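Local coordinates for protein DsbA-like disulfide oxidoreductase (Wolbachia endosymbiont of Drosophila melanogaster, PDB 6EEZ) that catalyses thiol-disulfide exchange as an atypical DsbA-like homotrimeric disulfide isomerase of the thioredoxin superfamily, at residues L162-S167 with K180-L185; V35-F40 with I64-R69; T24-G29 with E141-N146; G46-I51 with G158-I163. All blocks are in the same frame, centred on the assembly; numbering follows the deposited sequence.

Contact 1: residues L162-S167 with K180-L185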
# COMPACT_ATOMS: atom_id res chain seq x y z
N LEU A 162 -5.81 5.55 4.61
CA LEU A 162 -6.23 5.50 3.23
C LEU A 162 -6.77 6.85 2.73
O LEU A 162 -7.65 7.48 3.33
CB LEU A 162 -7.30 4.41 3.06
CG LEU A 162 -7.90 4.16 1.68
CD1 LEU A 162 -6.82 3.70 0.73
CD2 LEU A 162 -9.01 3.11 1.75
N ILE A 163 -6.20 7.28 1.62
CA ILE A 163 -6.67 8.45 0.91
C ILE A 163 -7.58 8.04 -0.21
O ILE A 163 -7.20 7.23 -1.05
CB ILE A 163 -5.49 9.25 0.33
CG1 ILE A 163 -4.57 9.71 1.45
CG2 ILE A 163 -6.01 10.43 -0.50
CD1 ILE A 163 -3.31 10.39 0.93
N ILE A 164 -8.77 8.60 -0.24
CA ILE A 164 -9.62 8.52 -1.42
C ILE A 164 -10.07 9.92 -1.81
O ILE A 164 -10.75 10.58 -1.03
CB ILE A 164 -10.87 7.65 -1.18
CG1 ILE A 164 -10.50 6.28 -0.61
CG2 ILE A 164 -11.66 7.51 -2.45
CD1 ILE A 164 -11.73 5.42 -0.18
N GLY A 165 -9.73 10.35 -3.02
CA GLY A 165 -10.13 11.65 -3.50
C GLY A 165 -9.50 12.75 -2.63
O GLY A 165 -8.28 12.84 -2.56
N ASP A 166 -10.34 13.53 -1.94
CA ASP A 166 -9.86 14.61 -1.08
C ASP A 166 -10.02 14.26 0.39
O ASP A 166 -9.93 15.15 1.26
CB ASP A 166 -10.60 15.92 -1.39
CG ASP A 166 -12.10 15.79 -1.24
OD1 ASP A 166 -12.60 14.66 -1.03
OD2 ASP A 166 -12.80 16.83 -1.37
N SER A 167 -10.22 12.98 0.67
CA SER A 167 -10.45 12.47 2.02
C SER A 167 -9.36 11.54 2.53
O SER A 167 -8.69 10.85 1.77
CB SER A 167 -11.78 11.74 2.07
OG SER A 167 -12.85 12.63 1.80
N LYS A 180 -19.30 4.20 0.35
CA LYS A 180 -20.13 5.37 0.17
C LYS A 180 -19.32 6.55 -0.39
O LYS A 180 -19.79 7.27 -1.27
CB LYS A 180 -20.79 5.75 1.51
CG LYS A 180 -21.61 7.05 1.49
CD LYS A 180 -22.43 7.26 2.77
CE LYS A 180 -22.03 8.56 3.50
NZ LYS A 180 -23.05 9.00 4.51
N LYS A 181 -18.10 6.74 0.11
CA LYS A 181 -17.24 7.79 -0.42
C LYS A 181 -16.89 7.53 -1.87
O LYS A 181 -16.93 8.43 -2.70
CB LYS A 181 -15.96 7.92 0.40
CG LYS A 181 -15.00 8.99 -0.11
CD LYS A 181 -15.50 10.40 0.12
CE LYS A 181 -14.51 11.40 -0.48
NZ LYS A 181 -14.73 12.85 -0.16
N VAL A 182 -16.53 6.29 -2.18
CA VAL A 182 -16.27 5.90 -3.57
C VAL A 182 -17.47 6.15 -4.48
O VAL A 182 -17.30 6.57 -5.62
CB VAL A 182 -15.89 4.42 -3.68
CG1 VAL A 182 -15.96 3.94 -5.15
CG2 VAL A 182 -14.53 4.20 -3.10
N ASP A 183 -18.67 5.86 -4.01
CA ASP A 183 -19.87 6.02 -4.84
C ASP A 183 -20.19 7.49 -5.03
O ASP A 183 -20.56 7.92 -6.12
CB ASP A 183 -21.08 5.31 -4.22
CG ASP A 183 -21.14 3.85 -4.55
OD1 ASP A 183 -20.19 3.35 -5.20
OD2 ASP A 183 -22.14 3.20 -4.17
N GLU A 184 -20.07 8.23 -3.94
CA GLU A 184 -20.27 9.67 -3.96
C GLU A 184 -19.37 10.30 -5.02
O GLU A 184 -19.82 11.12 -5.82
CB GLU A 184 -19.98 10.22 -2.56
CG GLU A 184 -19.71 11.71 -2.44
CD GLU A 184 -19.00 12.04 -1.14
OE1 GLU A 184 -19.44 11.54 -0.08
OE2 GLU A 184 -17.98 12.78 -1.18
N LEU A 185 -18.11 9.88 -5.05
CA LEU A 185 -17.15 10.39 -6.01
C LEU A 185 -17.36 9.84 -7.43
O LEU A 185 -16.88 10.42 -8.39
CB LEU A 185 -15.73 10.07 -5.55
CG LEU A 185 -15.24 10.75 -4.27
CD1 LEU A 185 -13.92 10.16 -3.85
CD2 LEU A 185 -15.11 12.25 -4.46

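Contact 2: residues V35-F40 with I64-R69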
# COMPACT_ATOMS: atom_id res chain seq x y z
N VAL A 35 -11.41 7.97 -9.76
CA VAL A 35 -11.54 7.74 -8.33
C VAL A 35 -10.41 6.85 -7.85
O VAL A 35 -10.47 5.63 -7.97
CB VAL A 35 -12.90 7.11 -7.98
CG1 VAL A 35 -13.07 6.99 -6.47
CG2 VAL A 35 -14.03 7.93 -8.59
N ILE A 36 -9.38 7.49 -7.31
CA ILE A 36 -8.14 6.83 -6.99
C ILE A 36 -7.96 6.74 -5.47
O ILE A 36 -7.98 7.75 -4.77
CB ILE A 36 -6.96 7.60 -7.62
CG1 ILE A 36 -7.17 7.68 -9.14
CG2 ILE A 36 -5.63 6.99 -7.26
CD1 ILE A 36 -6.20 8.56 -9.85
N ALA A 37 -7.80 5.52 -4.98
CA ALA A 37 -7.51 5.31 -3.57
C ALA A 37 -6.02 5.08 -3.41
O ALA A 37 -5.39 4.47 -4.28
CB ALA A 37 -8.30 4.13 -3.05
N VAL A 38 -5.44 5.57 -2.32
CA VAL A 38 -4.02 5.37 -2.03
C VAL A 38 -3.83 4.87 -0.60
O VAL A 38 -4.07 5.59 0.37
CB VAL A 38 -3.23 6.67 -2.23
CG1 VAL A 38 -1.75 6.37 -2.21
CG2 VAL A 38 -3.63 7.36 -3.56
N GLY A 39 -3.41 3.60 -0.48
CA GLY A 39 -3.37 2.92 0.81
C GLY A 39 -1.95 2.90 1.35
O GLY A 39 -1.02 2.65 0.58
N PHE A 40 -1.80 3.20 2.64
CA PHE A 40 -0.49 3.21 3.32
C PHE A 40 -0.46 2.15 4.41
O PHE A 40 -1.23 2.24 5.35
CB PHE A 40 -0.18 4.59 3.91
CG PHE A 40 -0.02 5.68 2.89
CD1 PHE A 40 -1.13 6.30 2.34
CD2 PHE A 40 1.25 6.08 2.48
CE1 PHE A 40 -0.98 7.32 1.41
CE2 PHE A 40 1.40 7.08 1.55
CZ PHE A 40 0.28 7.71 1.02
N ILE A 64 -12.50 1.76 -8.78
CA ILE A 64 -11.39 2.63 -8.42
C ILE A 64 -10.05 2.15 -8.96
O ILE A 64 -9.92 1.03 -9.46
CB ILE A 64 -11.25 2.76 -6.87
CG1 ILE A 64 -10.75 1.46 -6.24
CG2 ILE A 64 -12.57 3.20 -6.26
CD1 ILE A 64 -10.62 1.49 -4.75
N LYS A 65 -9.06 3.04 -8.87
CA LYS A 65 -7.68 2.63 -8.93
C LYS A 65 -7.20 2.65 -7.49
O LYS A 65 -7.45 3.61 -6.77
CB LYS A 65 -6.83 3.53 -9.82
CG LYS A 65 -5.39 3.02 -9.98
CD LYS A 65 -4.57 3.83 -10.99
CE LYS A 65 -3.99 5.12 -10.38
NZ LYS A 65 -2.70 5.59 -11.03
N TYR A 66 -6.53 1.59 -7.08
CA TYR A 66 -5.97 1.49 -5.75
C TYR A 66 -4.45 1.39 -5.83
O TYR A 66 -3.90 0.40 -6.31
CB TYR A 66 -6.54 0.29 -5.02
CG TYR A 66 -6.24 0.27 -3.52
CD1 TYR A 66 -4.99 -0.12 -3.03
CD2 TYR A 66 -7.21 0.63 -2.60
CE1 TYR A 66 -4.72 -0.15 -1.65
CE2 TYR A 66 -6.96 0.61 -1.23
CZ TYR A 66 -5.71 0.22 -0.77
OH TYR A 66 -5.50 0.20 0.58
N ILE A 67 -3.78 2.43 -5.34
CA ILE A 67 -2.33 2.48 -5.31
C ILE A 67 -1.84 1.99 -3.95
O ILE A 67 -2.42 2.33 -2.93
CB ILE A 67 -1.83 3.90 -5.59
CG1 ILE A 67 -2.32 4.34 -6.96
CG2 ILE A 67 -0.30 4.00 -5.50
CD1 ILE A 67 -2.04 5.77 -7.28
N PHE A 68 -0.77 1.19 -3.94
CA PHE A 68 -0.21 0.60 -2.71
C PHE A 68 1.07 1.31 -2.33
O PHE A 68 2.05 1.31 -3.09
CB PHE A 68 0.08 -0.89 -2.89
CG PHE A 68 -1.13 -1.71 -3.24
CD1 PHE A 68 -2.01 -2.14 -2.26
CD2 PHE A 68 -1.38 -2.05 -4.56
CE1 PHE A 68 -3.14 -2.90 -2.58
CE2 PHE A 68 -2.52 -2.82 -4.89
CZ PHE A 68 -3.39 -3.23 -3.89
N ARG A 69 1.05 1.95 -1.15
CA ARG A 69 2.25 2.55 -0.59
C ARG A 69 2.78 1.77 0.59
O ARG A 69 2.21 1.77 1.66
CB ARG A 69 1.96 3.98 -0.16
CG ARG A 69 1.74 4.85 -1.35
CD ARG A 69 2.95 4.80 -2.25
NE ARG A 69 3.02 6.02 -3.03
CZ ARG A 69 3.78 7.07 -2.78
NH1 ARG A 69 4.64 7.08 -1.78
NH2 ARG A 69 3.71 8.10 -3.59

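Contact 3: residues T24-G29 with E141-N146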
# COMPACT_ATOMS: atom_id res chain seq x y z
N THR A 24 4.38 5.55 -10.51
CA THR A 24 5.41 4.51 -10.50
C THR A 24 5.22 3.48 -9.38
O THR A 24 6.01 2.54 -9.24
CB THR A 24 6.81 5.10 -10.35
OG1 THR A 24 6.93 5.70 -9.07
CG2 THR A 24 7.10 6.14 -11.41
N TYR A 25 4.18 3.64 -8.58
CA TYR A 25 3.93 2.73 -7.47
C TYR A 25 2.91 1.68 -7.87
O TYR A 25 2.15 1.90 -8.78
CB TYR A 25 3.44 3.52 -6.23
CG TYR A 25 4.56 4.19 -5.49
CD1 TYR A 25 5.30 3.50 -4.54
CD2 TYR A 25 4.89 5.52 -5.75
CE1 TYR A 25 6.35 4.13 -3.86
CE2 TYR A 25 5.92 6.14 -5.08
CZ TYR A 25 6.65 5.45 -4.13
OH TYR A 25 7.68 6.10 -3.46
N PRO A 26 2.88 0.53 -7.17
CA PRO A 26 1.99 -0.55 -7.62
C PRO A 26 0.54 -0.20 -7.42
O PRO A 26 0.21 0.41 -6.40
CB PRO A 26 2.38 -1.75 -6.72
CG PRO A 26 3.67 -1.40 -6.11
CD PRO A 26 3.69 0.13 -6.01
N TYR A 27 -0.32 -0.64 -8.35
CA TYR A 27 -1.74 -0.39 -8.26
C TYR A 27 -2.57 -1.59 -8.76
O TYR A 27 -2.12 -2.41 -9.57
CB TYR A 27 -2.11 0.87 -9.07
CG TYR A 27 -2.20 0.64 -10.57
CD1 TYR A 27 -3.37 0.16 -11.13
CD2 TYR A 27 -1.13 0.88 -11.41
CE1 TYR A 27 -3.47 -0.10 -12.49
CE2 TYR A 27 -1.21 0.64 -12.79
CZ TYR A 27 -2.39 0.14 -13.32
OH TYR A 27 -2.55 -0.13 -14.68
N SER A 28 -3.82 -1.66 -8.29
CA SER A 28 -4.80 -2.59 -8.84
C SER A 28 -6.08 -1.85 -9.15
O SER A 28 -6.29 -0.72 -8.71
CB SER A 28 -5.09 -3.73 -7.86
OG SER A 28 -3.90 -4.45 -7.57
N GLY A 29 -6.94 -2.49 -9.92
CA GLY A 29 -8.21 -1.91 -10.27
C GLY A 29 -8.13 -1.20 -11.61
O GLY A 29 -7.34 -1.57 -12.48
N GLU A 141 14.71 1.28 -2.61
CA GLU A 141 15.10 2.10 -1.49
C GLU A 141 14.49 3.50 -1.65
O GLU A 141 13.90 4.03 -0.72
CB GLU A 141 16.63 2.17 -1.38
CG GLU A 141 17.17 3.21 -0.40
CD GLU A 141 16.87 2.87 1.06
OE1 GLU A 141 16.47 1.71 1.34
OE2 GLU A 141 17.06 3.75 1.93
N GLN A 142 14.61 4.06 -2.85
CA GLN A 142 14.07 5.38 -3.16
C GLN A 142 12.57 5.44 -2.96
O GLN A 142 12.05 6.40 -2.38
CB GLN A 142 14.41 5.77 -4.60
CG GLN A 142 14.10 7.21 -4.95
CD GLN A 142 14.49 7.57 -6.37
OE1 GLN A 142 13.71 7.36 -7.30
NE2 GLN A 142 15.69 8.13 -6.55
N MET A 143 11.88 4.40 -3.41
CA MET A 143 10.41 4.37 -3.32
C MET A 143 9.94 4.29 -1.88
O MET A 143 8.94 4.90 -1.52
CB MET A 143 9.83 3.20 -4.12
CG MET A 143 9.89 3.37 -5.63
SD MET A 143 9.43 1.87 -6.55
CE MET A 143 7.67 1.85 -6.26
N ILE A 144 10.66 3.54 -1.05
CA ILE A 144 10.24 3.36 0.33
C ILE A 144 10.53 4.64 1.11
O ILE A 144 9.74 5.06 1.96
CB ILE A 144 10.94 2.15 0.97
CG1 ILE A 144 10.28 0.86 0.47
CG2 ILE A 144 10.88 2.24 2.50
CD1 ILE A 144 10.85 -0.40 1.02
N ASN A 145 11.66 5.27 0.83
CA ASN A 145 12.00 6.52 1.48
C ASN A 145 10.98 7.58 1.13
O ASN A 145 10.55 8.36 1.99
CB ASN A 145 13.40 6.98 1.09
CG ASN A 145 14.48 6.19 1.78
OD1 ASN A 145 14.25 5.60 2.85
ND2 ASN A 145 15.67 6.17 1.20
N ASN A 146 10.55 7.59 -0.14
CA ASN A 146 9.61 8.60 -0.57
C ASN A 146 8.27 8.39 0.08
O ASN A 146 7.62 9.36 0.44
CB ASN A 146 9.50 8.63 -2.10
CG ASN A 146 10.67 9.34 -2.76
OD1 ASN A 146 11.41 10.10 -2.11
ND2 ASN A 146 10.84 9.12 -4.05

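Contact 4: residues G46-I51 with G158-I163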
# COMPACT_ATOMS: atom_id res chain seq x y z
N GLY A 46 -0.90 -4.94 13.04
CA GLY A 46 -2.11 -5.71 13.28
C GLY A 46 -3.35 -5.18 12.55
O GLY A 46 -4.13 -5.98 12.03
N HIS A 47 -3.54 -3.86 12.52
CA HIS A 47 -4.71 -3.29 11.85
C HIS A 47 -4.53 -3.35 10.35
O HIS A 47 -5.50 -3.50 9.64
CB HIS A 47 -4.98 -1.84 12.28
CG HIS A 47 -5.53 -1.74 13.66
ND1 HIS A 47 -4.71 -1.69 14.77
CD2 HIS A 47 -6.79 -1.74 14.13
CE1 HIS A 47 -5.45 -1.64 15.86
NE2 HIS A 47 -6.72 -1.67 15.51
N CYS A 48 -3.30 -3.26 9.86
CA CYS A 48 -3.05 -3.39 8.43
C CYS A 48 -3.42 -4.81 7.99
O CYS A 48 -4.06 -5.00 6.97
CB CYS A 48 -1.60 -3.08 8.06
SG CYS A 48 -1.13 -1.30 8.10
N LYS A 49 -3.02 -5.80 8.78
CA LYS A 49 -3.35 -7.19 8.50
C LYS A 49 -4.87 -7.41 8.47
O LYS A 49 -5.36 -8.13 7.62
CB LYS A 49 -2.71 -8.13 9.55
CG LYS A 49 -1.20 -8.32 9.45
CD LYS A 49 -0.70 -9.43 10.41
CE LYS A 49 0.82 -9.58 10.37
NZ LYS A 49 1.38 -9.71 8.97
N ALA A 50 -5.60 -6.79 9.39
CA ALA A 50 -7.02 -7.10 9.56
C ALA A 50 -7.91 -6.52 8.45
O ALA A 50 -9.02 -7.01 8.24
CB ALA A 50 -7.49 -6.60 10.89
N ILE A 51 -7.44 -5.50 7.75
CA ILE A 51 -8.26 -4.84 6.71
C ILE A 51 -7.93 -5.38 5.33
O ILE A 51 -8.39 -4.83 4.34
CB ILE A 51 -8.07 -3.28 6.70
CG1 ILE A 51 -6.62 -2.87 6.39
CG2 ILE A 51 -8.50 -2.75 8.02
CD1 ILE A 51 -6.42 -1.32 6.04
N GLY A 158 1.07 7.08 11.91
CA GLY A 158 1.09 5.62 11.96
C GLY A 158 0.37 4.99 10.77
O GLY A 158 -0.02 5.70 9.86
N THR A 159 0.25 3.66 10.76
CA THR A 159 -0.55 2.94 9.76
C THR A 159 -1.63 2.08 10.42
O THR A 159 -1.54 1.74 11.60
CB THR A 159 0.35 2.02 8.86
OG1 THR A 159 1.03 1.05 9.66
CG2 THR A 159 1.36 2.84 8.11
N PRO A 160 -2.67 1.71 9.65
CA PRO A 160 -2.85 2.10 8.24
C PRO A 160 -3.59 3.40 8.10
O PRO A 160 -4.21 3.84 9.07
CB PRO A 160 -3.69 0.96 7.67
CG PRO A 160 -4.59 0.63 8.82
CD PRO A 160 -3.76 0.83 10.08
N PHE A 161 -3.58 3.95 6.89
CA PHE A 161 -4.51 5.01 6.54
C PHE A 161 -4.69 4.98 5.05
O PHE A 161 -3.85 4.42 4.33
CB PHE A 161 -4.06 6.41 7.05
CG PHE A 161 -2.83 6.96 6.38
CD1 PHE A 161 -2.93 7.75 5.25
CD2 PHE A 161 -1.57 6.76 6.92
CE1 PHE A 161 -1.81 8.30 4.65
CE2 PHE A 161 -0.44 7.31 6.32
CZ PHE A 161 -0.56 8.08 5.19
N LEU A 162 -5.81 5.55 4.61
CA LEU A 162 -6.23 5.50 3.23
C LEU A 162 -6.77 6.85 2.73
O LEU A 162 -7.65 7.48 3.33
CB LEU A 162 -7.30 4.41 3.06
CG LEU A 162 -7.90 4.16 1.68
CD1 LEU A 162 -6.82 3.70 0.73
CD2 LEU A 162 -9.01 3.11 1.75
N ILE A 163 -6.20 7.28 1.62
CA ILE A 163 -6.67 8.45 0.91
C ILE A 163 -7.58 8.04 -0.21
O ILE A 163 -7.20 7.23 -1.05
CB ILE A 163 -5.49 9.25 0.33
CG1 ILE A 163 -4.57 9.71 1.45
CG2 ILE A 163 -6.01 10.43 -0.50
CD1 ILE A 163 -3.31 10.39 0.93

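Contact 1: residues L162-S167 with K180-L185
A tight hairpin meets the last helix of the chain here: Asp166 and Ser167, on the type II' turn from Ile164 to Ser167, both grip the ammonium of Lys181. The lysine leaves the helix with CG anti to its own backbone N (chi1 179°), bends at chi2 (71°), which sets CD, and runs on extended to NZ at the turn. There NZ donates to Ser167 OG at 2.7 Å and forms a salt bridge with Asp166 OD1 at 2.9 Å, meeting that oxygen nearly along its C-O axis. Asp166 and Lys181 come together at about a right angle. A third, weaker bond runs back to the helix, from Lys181 NZ to Glu184 OE2 at 3.4 Å, so the ammonium stands between two carboxylates and probably offsets their mutual repulsion. In the thioredoxin fold this is the closing beta-beta-alpha unit: strands 161-164 and 167-170 form the hairpin, and helix 175-185 lies against the sheet, with its axis over residues 180-185 only 22° from that of strand 162-164. Apolar packing fills the layer between them. Ile164 presents CG2 to Leu185 CD1 at 3.8 Å, while Ile164 CD1, on the other branch, lies 4.2 Å from Val182 CG2. Leu185 CD1 also covers the turn's Gly165, 4.1 Å from its CA. Toward the sheet, Val182 also packs on Ile64 and Leu185 on Val35.

Contact 2: residues V35-F40 with I64-R69
Ala37 and Tyr66 sit at the middle of a parallel strand pair, residues 36-40 beside 65-69, the two strands of the beta-alpha-beta crossover of the thioredoxin fold, joined through helices 46-50 and 52-60. The two strand axes pass 4.6 Å apart at 21°. Backbone bonding forms a ladder of five. Lys65 N donates to Val35 O, Ala37 N to Lys65 O, Ile67 N to Ala37 O at 2.8 Å, Gly39 N to Ile67 O at 2.9 Å, and Arg69 N to Gly39 O, each strand giving and receiving by turns, while CA-H groups such as that of Phe40 lean on carbonyl oxygens between the rungs.

Apolar contacts divide between the two faces. On the face packed against helix 52-60, Ala37 CB lies 3.7 Å from Tyr66 CD2 and also touches Ile64 CD1. The tyrosine ring reaches past Ala37, and Tyr66 OH comes 3.5 Å from Gly39 CA; this hydroxyl is buried and has no polar partner in the model. On the other face Ile36 CG2 meets Ile67 CD1 at 3.8 Å, and the Lys65 chain lies beside Ile36, pointing the same way.

A CH-pi contact closes the end of the pair at Phe40, whose ring is also stacked with Phe161. Arg69 CB lies over the ring face, 3.4 Å from Phe40 CD2. The guanidinium of Arg69 goes on to Ser147 and to the Tyr25 ring, but its CG, set anti to the carbonyl carbon (chi1 -69°), sits over the Phe40 face, 4.1 Å from the ring centroid and 28° off the normal.

Contact 3: residues T24-G29 with E141-N146
Tyr25 and Met143 lie alongside with their ends pointing opposite ways, the phenol heading for the helix backbone while the thioether heads back toward the loop. At the far end of the ring, Tyr25 OH donates to Met143 O at 2.6 Å, in the plane of that carbonyl and on a lone pair, with a C=O...donor angle of 114°. The same oxygen also takes a weak bond from Ser147 OG. Met143 bends at chi3 (73°), which swings CE against the tyrosine: CE lies 3.4 Å from Tyr25 CD1 and 3.5 Å from Thr24 O. Its sulfur makes a Met-aromatic contact, SD standing 5.1 Å from the Tyr25 ring centroid and 27° off the normal, an oblique approach. In the thioredoxin fold this joins the loop that leads into edge strand 27-29 to the long helix 137-154, which precedes the cis-proline loop that leads into strand 161-164. Pro26 adds its CD, 4.3 Å from Met143 CE, and both residues also pack on Leu86 of helix 76-91. One helical turn beyond the methionine, Asn146 CB lies 3.4 Å from Tyr25 OH.

Contact 4: residues G46-I51 with G158-I163
Pro160 packs against Cys48 and its helix in a purely van der Waals contact, with no hydrogen bond between the two segments, at the active-site end of the thioredoxin fold. The proline follows a cis peptide bond, and the cis-Pro loop facing the CxxC helix is a hallmark of this superfamily; Cys48 is the second cysteine of that motif and is seen disulfide-bonded to Cys45. The Thr159-Pro160 pair resembles the Thr-cis-Pro sequence of the isomerase DsbC.

The ring of Pro160 is touched at several of its atoms. Its CB lies 3.4 Å from Cys48 SG, its CD meets His47 CB at 3.7 Å, and its CG takes the tip of Ile51, CD1, at 3.9 Å. Ile51 follows the end of helix 46-50 and directly precedes helix 52-60; its CG1 stands between the backbone N and the carbonyl carbon (chi1 62°), and from there CD1 extends to the proline. Thr159 stands beside the sulfur too, OG1 being 3.6 Å from Cys48 SG. Cys48 was modelled in two conformations, and the sulfur distances hold for one of them. The His47 imidazole turns away from the proline, and the residue is exposed.

Around this core, Leu41 of strand 36-41 touches both Cys48 and Pro160, Pro160 is backbone-bonded to Gly171, and Ile51 rests on Ala172. Past the proline the chain enters strand 161-164, where the Phe161 side chain turns from the CxxC helix to pack on Val151 and Leu154 of helix 137-154.

The central sheet ties all four contacts together. Contact 2 is its core: strand 36-41 is bonded on its other side to strand 161-164, as in Ile163 O to Val38 N at 2.7 Å, and strand 65-70 is bonded to the edge strand of contact 3, as in Tyr66 N to Ser28 O at 2.8 Å. Contacts 1 and 4 overlap on strand 161-164, sharing Leu162 and Ile163; their centres lie about 16 Å apart, with the CxxC helix in contact 4 and the hairpin turn in contact 1. Contact 3 is about 17 Å, centre to centre, from contact 4, yet helix 137-154 is followed in the chain by the cis-proline loop and strand 161-164.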